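PDB 5KET: aldo-keto reductase 1 from Coptotermes gestroi, which binds NADP and probably reduces carbonyl compounds with it, as other members of the aldo-keto reductase family do. Local coordinates for residues A[89-94]-A[125-130]; A[120-125]-A[333-338]; A[152-157]-A[169-174]. All coordinates share one frame; numbering follows the deposited sequence.

Interaction 1: residues A[89-94]-A[125-130]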
# COMPACT_ATOMS: atom_id res chain seq x y z
N PRO A 89 -0.89 0.75 -12.58
CA PRO A 89 -2.00 1.70 -12.49
C PRO A 89 -3.29 1.10 -13.00
O PRO A 89 -3.29 0.32 -13.97
CB PRO A 89 -1.54 2.86 -13.39
CG PRO A 89 -0.19 2.56 -13.85
CD PRO A 89 0.13 1.15 -13.56
N PRO A 90 -4.44 1.48 -12.42
CA PRO A 90 -5.73 0.97 -12.90
C PRO A 90 -5.92 1.09 -14.41
O PRO A 90 -6.73 0.35 -14.98
CB PRO A 90 -6.75 1.82 -12.13
CG PRO A 90 -6.05 2.17 -10.86
CD PRO A 90 -4.59 2.32 -11.22
N ILE A 91 -5.18 1.99 -15.06
CA ILE A 91 -5.24 2.09 -16.52
C ILE A 91 -4.43 1.01 -17.20
O ILE A 91 -4.34 1.01 -18.44
CB ILE A 91 -4.77 3.46 -17.04
CG1 ILE A 91 -3.30 3.69 -16.65
CG2 ILE A 91 -5.68 4.57 -16.54
CD1 ILE A 91 -2.71 4.96 -17.25
N GLY A 92 -3.82 0.10 -16.45
CA GLY A 92 -3.10 -1.01 -17.03
C GLY A 92 -3.59 -2.38 -16.58
O GLY A 92 -2.86 -3.36 -16.72
N ASN A 93 -4.82 -2.46 -16.06
CA ASN A 93 -5.38 -3.75 -15.62
C ASN A 93 -5.84 -4.57 -16.82
O ASN A 93 -6.99 -5.00 -16.93
CB ASN A 93 -6.51 -3.53 -14.63
CG ASN A 93 -6.08 -2.68 -13.49
OD1 ASN A 93 -5.31 -1.75 -13.67
ND2 ASN A 93 -6.54 -3.01 -12.30
N ARG A 94 -4.90 -4.79 -17.71
CA ARG A 94 -5.04 -5.68 -18.84
C ARG A 94 -3.69 -6.35 -19.03
O ARG A 94 -2.65 -5.70 -18.88
CB ARG A 94 -5.48 -4.91 -20.10
CG ARG A 94 -4.53 -3.79 -20.46
CD ARG A 94 -5.21 -2.64 -21.19
NE ARG A 94 -5.90 -1.74 -20.26
CZ ARG A 94 -7.22 -1.71 -20.10
NH1 ARG A 94 -7.99 -2.52 -20.82
NH2 ARG A 94 -7.77 -0.88 -19.23
N PHE A 125 -9.30 0.89 -15.35
CA PHE A 125 -9.69 2.01 -16.18
C PHE A 125 -9.29 1.68 -17.61
O PHE A 125 -8.31 0.97 -17.84
CB PHE A 125 -9.00 3.32 -15.77
CG PHE A 125 -9.11 3.65 -14.30
CD1 PHE A 125 -10.02 3.01 -13.48
CD2 PHE A 125 -8.30 4.63 -13.76
CE1 PHE A 125 -10.10 3.32 -12.14
CE2 PHE A 125 -8.38 4.94 -12.43
CZ PHE A 125 -9.28 4.29 -11.61
N GLN A 126 -10.06 2.17 -18.57
CA GLN A 126 -9.65 1.99 -19.96
C GLN A 126 -8.44 2.86 -20.22
O GLN A 126 -8.40 4.03 -19.84
CB GLN A 126 -10.76 2.37 -20.93
CG GLN A 126 -12.13 2.10 -20.46
CD GLN A 126 -13.13 2.79 -21.34
OE1 GLN A 126 -12.75 3.44 -22.30
NE2 GLN A 126 -14.40 2.68 -21.02
N TYR A 127 -7.45 2.28 -20.87
CA TYR A 127 -6.23 3.01 -21.18
C TYR A 127 -6.58 4.01 -22.28
O TYR A 127 -6.77 3.63 -23.43
CB TYR A 127 -5.11 2.04 -21.56
CG TYR A 127 -3.87 2.74 -21.99
CD1 TYR A 127 -2.85 3.03 -21.09
CD2 TYR A 127 -3.72 3.14 -23.31
CE1 TYR A 127 -1.71 3.71 -21.51
CE2 TYR A 127 -2.61 3.80 -23.73
CZ TYR A 127 -1.61 4.09 -22.85
OH TYR A 127 -0.52 4.76 -23.37
N LYS A 128 -6.71 5.28 -21.91
CA LYS A 128 -6.92 6.36 -22.86
C LYS A 128 -5.67 7.21 -23.05
O LYS A 128 -5.71 8.22 -23.76
CB LYS A 128 -8.09 7.26 -22.43
N GLY A 129 -4.57 6.82 -22.43
CA GLY A 129 -3.33 7.54 -22.51
C GLY A 129 -2.34 6.99 -21.51
O GLY A 129 -2.75 6.47 -20.46
N ASP A 130 -1.05 7.08 -21.81
CA ASP A 130 -0.03 6.56 -20.90
C ASP A 130 0.01 7.39 -19.62
O ASP A 130 -0.03 6.84 -18.51
CB ASP A 130 1.32 6.52 -21.62
CG ASP A 130 2.45 5.93 -20.77
OD1 ASP A 130 2.38 5.97 -19.52
OD2 ASP A 130 3.39 5.35 -21.37
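P90 sets its CB on the face of F125 where two loops of the aldo-keto reductase (beta/alpha)8 barrel meet: the turn 89-94, which follows strand 83-88, and residues 125-130, which run out of the short strand 124-125. The CB of P90 stands over the middle of the F125 ring, 3.4 Å from its centroid and 5° off the ring normal, a CH-pi contact for which a proline suits well because its rigid ring offers polarised C-H groups. The backbones fix the same pair, since F125 N donates to P90 O at 2.7 Å. One residue on, I91 sets CG2 against F125 at the edge of the ring, 3.6 Å from CB of F125. Its longer branch reaches further along the partner loop: with CG1 between the backbone N and the carbonyl carbon (chi1 61°) and the chain then extended, CD1 of I91 lies 3.5 Å from the carbonyl O of D130 and touches that of G129. A beta-branched residue can thus serve both ends of the partner loop. The I91 carbonyl O meets Y127 at the ring edge.

Further out, F142 meets the F125 ring edge-to-face and W134 also packs on it, so the aromatic is gripped by more than P90, whose own side chain approaches that of H120, the predicted substrate-binding residue. The R94 side chain crosses that of Y127 at about a right angle, the guanidinium and ring planes 61° apart, and is anchored by a salt bridge to D145. Its NE comes 4.1 Å from CB of Y127.

Interaction 2: residues A[120-125]-A[333-338]. With NAP (NADP nicotinamide-adenine-dinucleotide phosphate), chain C.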
# COMPACT_ATOMS: atom_id res chain seq x y z
N HIS A 120 -2.53 -2.50 -8.37
CA HIS A 120 -2.97 -1.41 -7.50
C HIS A 120 -4.45 -1.54 -7.17
O HIS A 120 -4.84 -1.43 -6.00
CB HIS A 120 -2.68 -0.08 -8.19
CG HIS A 120 -2.62 1.09 -7.28
ND1 HIS A 120 -2.16 1.02 -5.98
CD2 HIS A 120 -2.95 2.39 -7.48
CE1 HIS A 120 -2.23 2.21 -5.42
NE2 HIS A 120 -2.69 3.06 -6.31
N LEU A 121 -5.29 -1.79 -8.18
CA LEU A 121 -6.76 -1.86 -8.04
C LEU A 121 -7.38 -2.99 -8.86
O LEU A 121 -7.12 -3.08 -10.07
CB LEU A 121 -7.41 -0.53 -8.43
CG LEU A 121 -8.00 0.26 -7.26
CD1 LEU A 121 -6.90 0.80 -6.36
CD2 LEU A 121 -8.89 1.39 -7.76
N PRO A 122 -8.24 -3.80 -8.25
CA PRO A 122 -9.06 -4.74 -9.00
C PRO A 122 -9.86 -4.09 -10.12
O PRO A 122 -10.22 -4.76 -11.10
CB PRO A 122 -10.01 -5.31 -7.94
CG PRO A 122 -9.54 -4.84 -6.64
CD PRO A 122 -8.54 -3.76 -6.81
N VAL A 123 -10.19 -2.81 -10.00
CA VAL A 123 -11.06 -2.12 -10.95
C VAL A 123 -10.17 -1.47 -11.99
O VAL A 123 -9.32 -0.65 -11.67
CB VAL A 123 -11.94 -1.08 -10.25
CG1 VAL A 123 -12.74 -0.28 -11.28
CG2 VAL A 123 -12.85 -1.74 -9.22
N GLY A 124 -10.37 -1.83 -13.26
CA GLY A 124 -9.57 -1.27 -14.33
C GLY A 124 -10.17 -0.00 -14.91
O GLY A 124 -11.39 0.18 -14.94
N PHE A 125 -9.30 0.89 -15.35
CA PHE A 125 -9.69 2.01 -16.18
C PHE A 125 -9.29 1.68 -17.61
O PHE A 125 -8.31 0.97 -17.84
CB PHE A 125 -9.00 3.32 -15.77
CG PHE A 125 -9.11 3.65 -14.30
CD1 PHE A 125 -10.02 3.01 -13.48
CD2 PHE A 125 -8.30 4.63 -13.76
CE1 PHE A 125 -10.10 3.32 -12.14
CE2 PHE A 125 -8.38 4.94 -12.43
CZ PHE A 125 -9.28 4.29 -11.61
N GLU A 333 -15.61 -6.31 -10.63
CA GLU A 333 -14.57 -6.63 -9.67
C GLU A 333 -14.45 -5.53 -8.62
O GLU A 333 -13.34 -5.04 -8.34
CB GLU A 333 -13.24 -6.85 -10.38
CG GLU A 333 -13.24 -8.00 -11.37
CD GLU A 333 -13.44 -9.37 -10.70
OE1 GLU A 333 -13.32 -9.46 -9.46
OE2 GLU A 333 -13.70 -10.35 -11.43
N HIS A 334 -15.56 -5.12 -8.06
CA HIS A 334 -15.51 -4.19 -6.95
C HIS A 334 -15.31 -4.96 -5.65
O HIS A 334 -16.08 -5.89 -5.36
CB HIS A 334 -16.79 -3.36 -6.88
CG HIS A 334 -16.72 -2.25 -5.89
ND1 HIS A 334 -17.16 -2.39 -4.59
CD2 HIS A 334 -16.24 -0.99 -5.99
CE1 HIS A 334 -16.97 -1.25 -3.94
NE2 HIS A 334 -16.41 -0.39 -4.77
N PRO A 335 -14.30 -4.61 -4.85
CA PRO A 335 -13.90 -5.50 -3.75
C PRO A 335 -14.69 -5.34 -2.46
O PRO A 335 -14.66 -6.26 -1.63
CB PRO A 335 -12.43 -5.14 -3.53
CG PRO A 335 -12.37 -3.68 -3.93
CD PRO A 335 -13.36 -3.50 -5.05
N TYR A 336 -15.38 -4.22 -2.25
CA TYR A 336 -15.91 -3.90 -0.93
C TYR A 336 -17.40 -4.16 -0.79
O TYR A 336 -18.00 -3.73 0.20
CB TYR A 336 -15.59 -2.45 -0.58
CG TYR A 336 -14.12 -2.10 -0.76
CD1 TYR A 336 -13.75 -0.86 -1.25
CD2 TYR A 336 -13.12 -3.01 -0.45
CE1 TYR A 336 -12.43 -0.53 -1.42
CE2 TYR A 336 -11.79 -2.69 -0.63
CZ TYR A 336 -11.46 -1.44 -1.11
OH TYR A 336 -10.13 -1.10 -1.29
N ASP A 337 -18.02 -4.85 -1.75
CA ASP A 337 -19.36 -5.36 -1.50
C ASP A 337 -19.31 -6.62 -0.64
O ASP A 337 -20.17 -6.81 0.23
CB ASP A 337 -20.07 -5.65 -2.82
CG ASP A 337 -20.27 -4.40 -3.65
OD1 ASP A 337 -20.30 -3.30 -3.06
OD2 ASP A 337 -20.39 -4.53 -4.89
N GLU A 338 -18.31 -7.47 -0.85
CA GLU A 338 -18.13 -8.65 -0.02
C GLU A 338 -17.78 -8.24 1.41
O GLU A 338 -17.19 -7.18 1.64
CB GLU A 338 -17.04 -9.54 -0.60
CG GLU A 338 -17.39 -10.18 -1.94
CD GLU A 338 -18.09 -11.52 -1.77
OE1 GLU A 338 -17.67 -12.28 -0.86
OE2 GLU A 338 -19.05 -11.79 -2.53
PA NAP C . -0.92 7.28 7.17
O1A NAP C . 0.52 7.23 6.69
O2A NAP C . -1.40 6.54 8.20
O5B NAP C . -1.31 8.91 7.31
C5B NAP C . -0.14 9.65 7.05
C4B NAP C . -0.50 11.09 7.37
O4B NAP C . -0.29 11.30 8.75
C3B NAP C . 0.33 12.11 6.55
O3B NAP C . -0.47 13.21 6.23
C2B NAP C . 1.43 12.57 7.54
O2B NAP C . 1.65 13.90 7.53
C1B NAP C . 0.84 12.14 8.94
N9A NAP C . 1.82 11.40 9.73
C8A NAP C . 2.78 10.48 9.26
N7A NAP C . 3.55 9.98 10.26
C5A NAP C . 3.06 10.61 11.42
C6A NAP C . 3.42 10.51 12.77
N6A NAP C . 4.44 9.69 13.17
N1A NAP C . 2.78 11.24 13.74
C2A NAP C . 1.76 12.06 13.28
N3A NAP C . 1.30 12.26 12.03
C4A NAP C . 1.98 11.50 11.10
O3 NAP C . -1.74 6.69 5.91
PN NAP C . -1.35 7.16 4.46
O1N NAP C . -0.41 8.28 4.34
O2N NAP C . -2.58 7.04 3.59
O5D NAP C . -0.44 5.77 3.85
C5D NAP C . 0.29 6.25 2.82
C4D NAP C . 0.94 5.09 2.15
O4D NAP C . -0.04 4.07 2.05
C3D NAP C . 1.21 5.57 0.72
O3D NAP C . 2.52 5.90 0.57
C2D NAP C . 0.96 4.34 -0.10
O2D NAP C . 2.10 3.59 -0.18
C1D NAP C . -0.05 3.54 0.74
N1N NAP C . -1.34 3.75 0.05
C2N NAP C . -1.85 2.74 -0.70
C3N NAP C . -3.03 2.91 -1.38
C7N NAP C . -3.55 1.80 -2.16
O7N NAP C . -2.89 0.76 -2.38
N7N NAP C . -4.82 1.93 -2.66
C4N NAP C . -3.72 4.13 -1.33
C5N NAP C . -3.19 5.16 -0.58
C6N NAP C . -2.00 4.98 0.11
P2B NAP C . 3.22 14.55 6.96
O1X NAP C . 3.18 13.98 5.54
O2X NAP C . 3.17 16.04 7.14
O3X NAP C . 4.16 13.69 7.80
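Where P122 and V123 meet E333, neither chain forms a regular strand with the other; the backbones come nearest at V123 and E333, whose CA atoms are 5.9 Å apart. The carbonyl O of E333 touches two apolar groups, 3.4 Å from CB of P122 and 3.5 Å from CG2 of V123. That branch of V123 is placed beside its own backbone N, anti to the carbonyl carbon, while CG1 takes the position anti to N (chi1 175°). The prolines P122 and P335 cross at about a right angle and touch through CG and CG, 4.1 Å apart; rigid rings suit such a contact because they fill space without needing polar partners. Residues 333-338 belong to the C-terminal tail that follows helix 326-329, and here the tail closes over the loop after strand 114-119, at the C-terminal end of the barrel where the cofactor binds. P335 is itself pressed on Y336, its CG 3.5 Å above the plane and over the centre of that ring, and Y336 makes a cation-pi contact with R318.

The polar ends of the tail turn elsewhere. The E333 chain bends at chi2 (-66°), and its carboxylate forms a salt bridge with R181, so that of this side chain it is CB that stays near P122, 3.7 Å from the P122 carbonyl O. NE2 of H334 is hydrogen-bonded to the carbonyl O of M322. At the start of the loop H120, predicted to bind substrate, brings CE1 to 3.4 Å from O7N of the nicotinamide carboxamide of NADP.

Interaction 3: residues A[152-157]-A[169-174]. With NAP (NADP nicotinamide-adenine-dinucleotide phosphate), chain C.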
# COMPACT_ATOMS: atom_id res chain seq x y z
N SER A 152 -6.20 -13.38 -16.31
CA SER A 152 -5.34 -13.02 -17.43
C SER A 152 -4.30 -12.00 -17.00
O SER A 152 -3.13 -12.08 -17.38
CB SER A 152 -6.16 -12.44 -18.57
OG SER A 152 -7.46 -12.97 -18.59
N LEU A 153 -4.74 -11.00 -16.23
CA LEU A 153 -3.85 -9.94 -15.78
C LEU A 153 -2.76 -10.49 -14.89
O LEU A 153 -1.58 -10.15 -15.03
CB LEU A 153 -4.67 -8.89 -15.06
CG LEU A 153 -3.96 -7.71 -14.43
CD1 LEU A 153 -3.41 -6.79 -15.51
CD2 LEU A 153 -4.93 -6.98 -13.51
N TRP A 154 -3.14 -11.38 -13.97
CA TRP A 154 -2.19 -11.96 -13.04
C TRP A 154 -1.12 -12.77 -13.76
O TRP A 154 0.05 -12.77 -13.34
CB TRP A 154 -2.94 -12.83 -12.04
CG TRP A 154 -2.02 -13.45 -11.09
CD1 TRP A 154 -1.62 -14.75 -11.07
CD2 TRP A 154 -1.31 -12.79 -10.03
NE1 TRP A 154 -0.72 -14.94 -10.04
CE2 TRP A 154 -0.52 -13.75 -9.39
CE3 TRP A 154 -1.29 -11.47 -9.56
CZ2 TRP A 154 0.30 -13.43 -8.28
CZ3 TRP A 154 -0.47 -11.16 -8.46
CH2 TRP A 154 0.30 -12.14 -7.84
N LYS A 155 -1.48 -13.48 -14.84
CA LYS A 155 -0.47 -14.23 -15.58
C LYS A 155 0.57 -13.31 -16.19
O LYS A 155 1.74 -13.70 -16.34
CB LYS A 155 -1.15 -15.09 -16.65
CG LYS A 155 -1.93 -16.26 -16.07
CD LYS A 155 -2.05 -17.42 -17.07
CE LYS A 155 -2.79 -18.60 -16.46
NZ LYS A 155 -2.23 -19.01 -15.13
N ALA A 156 0.19 -12.08 -16.53
CA ALA A 156 1.16 -11.10 -17.01
C ALA A 156 2.07 -10.63 -15.89
O ALA A 156 3.25 -10.34 -16.12
CB ALA A 156 0.43 -9.91 -17.64
N MET A 157 1.53 -10.53 -14.67
CA MET A 157 2.36 -10.23 -13.52
C MET A 157 3.37 -11.35 -13.27
O MET A 157 4.56 -11.10 -13.04
CB MET A 157 1.47 -10.03 -12.30
CG MET A 157 0.42 -8.95 -12.50
SD MET A 157 1.16 -7.30 -12.42
CE MET A 157 1.68 -7.30 -10.69
N VAL A 169 5.41 -10.50 -6.71
CA VAL A 169 4.21 -9.81 -7.16
C VAL A 169 3.07 -10.08 -6.19
O VAL A 169 2.98 -11.16 -5.59
CB VAL A 169 3.81 -10.22 -8.59
CG1 VAL A 169 4.76 -9.59 -9.60
CG2 VAL A 169 3.81 -11.73 -8.73
N GLY A 170 2.21 -9.08 -6.03
CA GLY A 170 1.11 -9.17 -5.09
C GLY A 170 -0.12 -8.37 -5.48
O GLY A 170 -0.22 -7.89 -6.62
N LEU A 171 -1.05 -8.20 -4.55
CA LEU A 171 -2.34 -7.58 -4.81
C LEU A 171 -2.59 -6.43 -3.85
O LEU A 171 -2.07 -6.41 -2.73
CB LEU A 171 -3.47 -8.59 -4.65
CG LEU A 171 -3.44 -9.89 -5.45
CD1 LEU A 171 -4.47 -10.85 -4.86
CD2 LEU A 171 -3.68 -9.59 -6.92
N SER A 172 -3.42 -5.48 -4.28
CA SER A 172 -3.81 -4.36 -3.42
C SER A 172 -5.29 -4.06 -3.58
O SER A 172 -5.79 -3.94 -4.70
CB SER A 172 -2.98 -3.11 -3.74
OG SER A 172 -3.19 -2.12 -2.76
N ASN A 173 -5.98 -3.94 -2.44
CA ASN A 173 -7.41 -3.62 -2.40
C ASN A 173 -8.25 -4.70 -3.08
O ASN A 173 -9.26 -4.41 -3.72
CB ASN A 173 -7.68 -2.24 -3.02
CG ASN A 173 -6.98 -1.12 -2.27
OD1 ASN A 173 -6.20 -0.38 -2.86
ND2 ASN A 173 -7.27 -0.98 -0.98
N PHE A 174 -7.83 -5.95 -2.94
CA PHE A 174 -8.57 -7.11 -3.41
C PHE A 174 -9.32 -7.74 -2.23
O PHE A 174 -8.91 -7.60 -1.08
CB PHE A 174 -7.62 -8.15 -4.01
CG PHE A 174 -7.21 -7.86 -5.43
CD1 PHE A 174 -6.43 -6.75 -5.74
CD2 PHE A 174 -7.59 -8.71 -6.46
CE1 PHE A 174 -6.05 -6.49 -7.05
CE2 PHE A 174 -7.22 -8.45 -7.77
CZ PHE A 174 -6.45 -7.34 -8.07
PA NAP C . -0.92 7.28 7.17
O1A NAP C . 0.52 7.23 6.69
O2A NAP C . -1.40 6.54 8.20
O5B NAP C . -1.31 8.91 7.31
C5B NAP C . -0.14 9.65 7.05
C4B NAP C . -0.50 11.09 7.37
O4B NAP C . -0.29 11.30 8.75
C3B NAP C . 0.33 12.11 6.55
O3B NAP C . -0.47 13.21 6.23
C2B NAP C . 1.43 12.57 7.54
O2B NAP C . 1.65 13.90 7.53
C1B NAP C . 0.84 12.14 8.94
N9A NAP C . 1.82 11.40 9.73
C8A NAP C . 2.78 10.48 9.26
N7A NAP C . 3.55 9.98 10.26
C5A NAP C . 3.06 10.61 11.42
C6A NAP C . 3.42 10.51 12.77
N6A NAP C . 4.44 9.69 13.17
N1A NAP C . 2.78 11.24 13.74
C2A NAP C . 1.76 12.06 13.28
N3A NAP C . 1.30 12.26 12.03
C4A NAP C . 1.98 11.50 11.10
O3 NAP C . -1.74 6.69 5.91
PN NAP C . -1.35 7.16 4.46
O1N NAP C . -0.41 8.28 4.34
O2N NAP C . -2.58 7.04 3.59
O5D NAP C . -0.44 5.77 3.85
C5D NAP C . 0.29 6.25 2.82
C4D NAP C . 0.94 5.09 2.15
O4D NAP C . -0.04 4.07 2.05
C3D NAP C . 1.21 5.57 0.72
O3D NAP C . 2.52 5.90 0.57
C2D NAP C . 0.96 4.34 -0.10
O2D NAP C . 2.10 3.59 -0.18
C1D NAP C . -0.05 3.54 0.74
N1N NAP C . -1.34 3.75 0.05
C2N NAP C . -1.85 2.74 -0.70
C3N NAP C . -3.03 2.91 -1.38
C7N NAP C . -3.55 1.80 -2.16
O7N NAP C . -2.89 0.76 -2.38
N7N NAP C . -4.82 1.93 -2.66
C4N NAP C . -3.72 4.13 -1.33
C5N NAP C . -3.19 5.16 -0.58
C6N NAP C . -2.00 4.98 0.11
P2B NAP C . 3.22 14.55 6.96
O1X NAP C . 3.18 13.98 5.54
O2X NAP C . 3.17 16.04 7.14
O3X NAP C . 4.16 13.69 7.80
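This contact packs helix 150-162 onto strand 166-172, the strand that ends at the nicotinamide of NADP, with W154 wedged against V169, G170 and L171. The axes of the two short segments approach to 9.5 Å at 141°, so the helix runs roughly against the strand. W154 sends CG anti to the backbone N (chi1 179°), and the far rim of its six-membered ring meets the strand: CH2 lies 3.6 Å from CG2 of V169, while CZ3 meets CD2 of L171 at 3.9 Å. The carbonyl O atoms of V169 and G170 come up to the ring edge, where the C-H groups carry partial positive charge. G170 thus meets the indole through its backbone alone. M157, bent at chi2 and chi3, adds its CE, 4.0 Å from CG1 of V169; a flexible methionine can fold its methyl onto the valine. An alanine in place of W154 would probably leave V169 CG2 and L171 CD2 without their aromatic partner and open a gap between helix and strand.

Such outer helices clad the parallel strands of a (beta/alpha)8 barrel, and W154 also rests on I119 of strand 114-119 and on I182 of helix 176-185. Past the packed portion of the strand, the chain carries polar residues to the cofactor. N173 OD1 accepts from the carboxamide N7N of NADP at 2.7 Å with an N-H...O angle of 136°, and its ND2 is bonded to the hydroxyl of Y220. S172 OG lies 2.9 Å from O7N of the same carboxamide, but its one proton also has the Q194 carbonyl within reach, so the bond to the cofactor is not settled.

How the interactions relate
The three contacts lie on one side of the chain's centre, their own centres 12 to 14 Å apart. Interactions 1 and 2 share F125 and alternate along the chain, whereas interaction 3 follows interaction 1 and falls wholly between the two segments of interaction 2. Three neighbouring barrel strands link them: 83-88 leads into residues 89-94, 114-119 into 120-125, and 166-172 carries interaction 3. L153 CD1 of the helix reaches the 92-94 turn, and P122 and P335 both approach the N173 carbonyl. The loop at H120 and the end of strand 166-172 both reach the nicotinamide, while the helix packs behind that strand and interaction 1 lies beside the site.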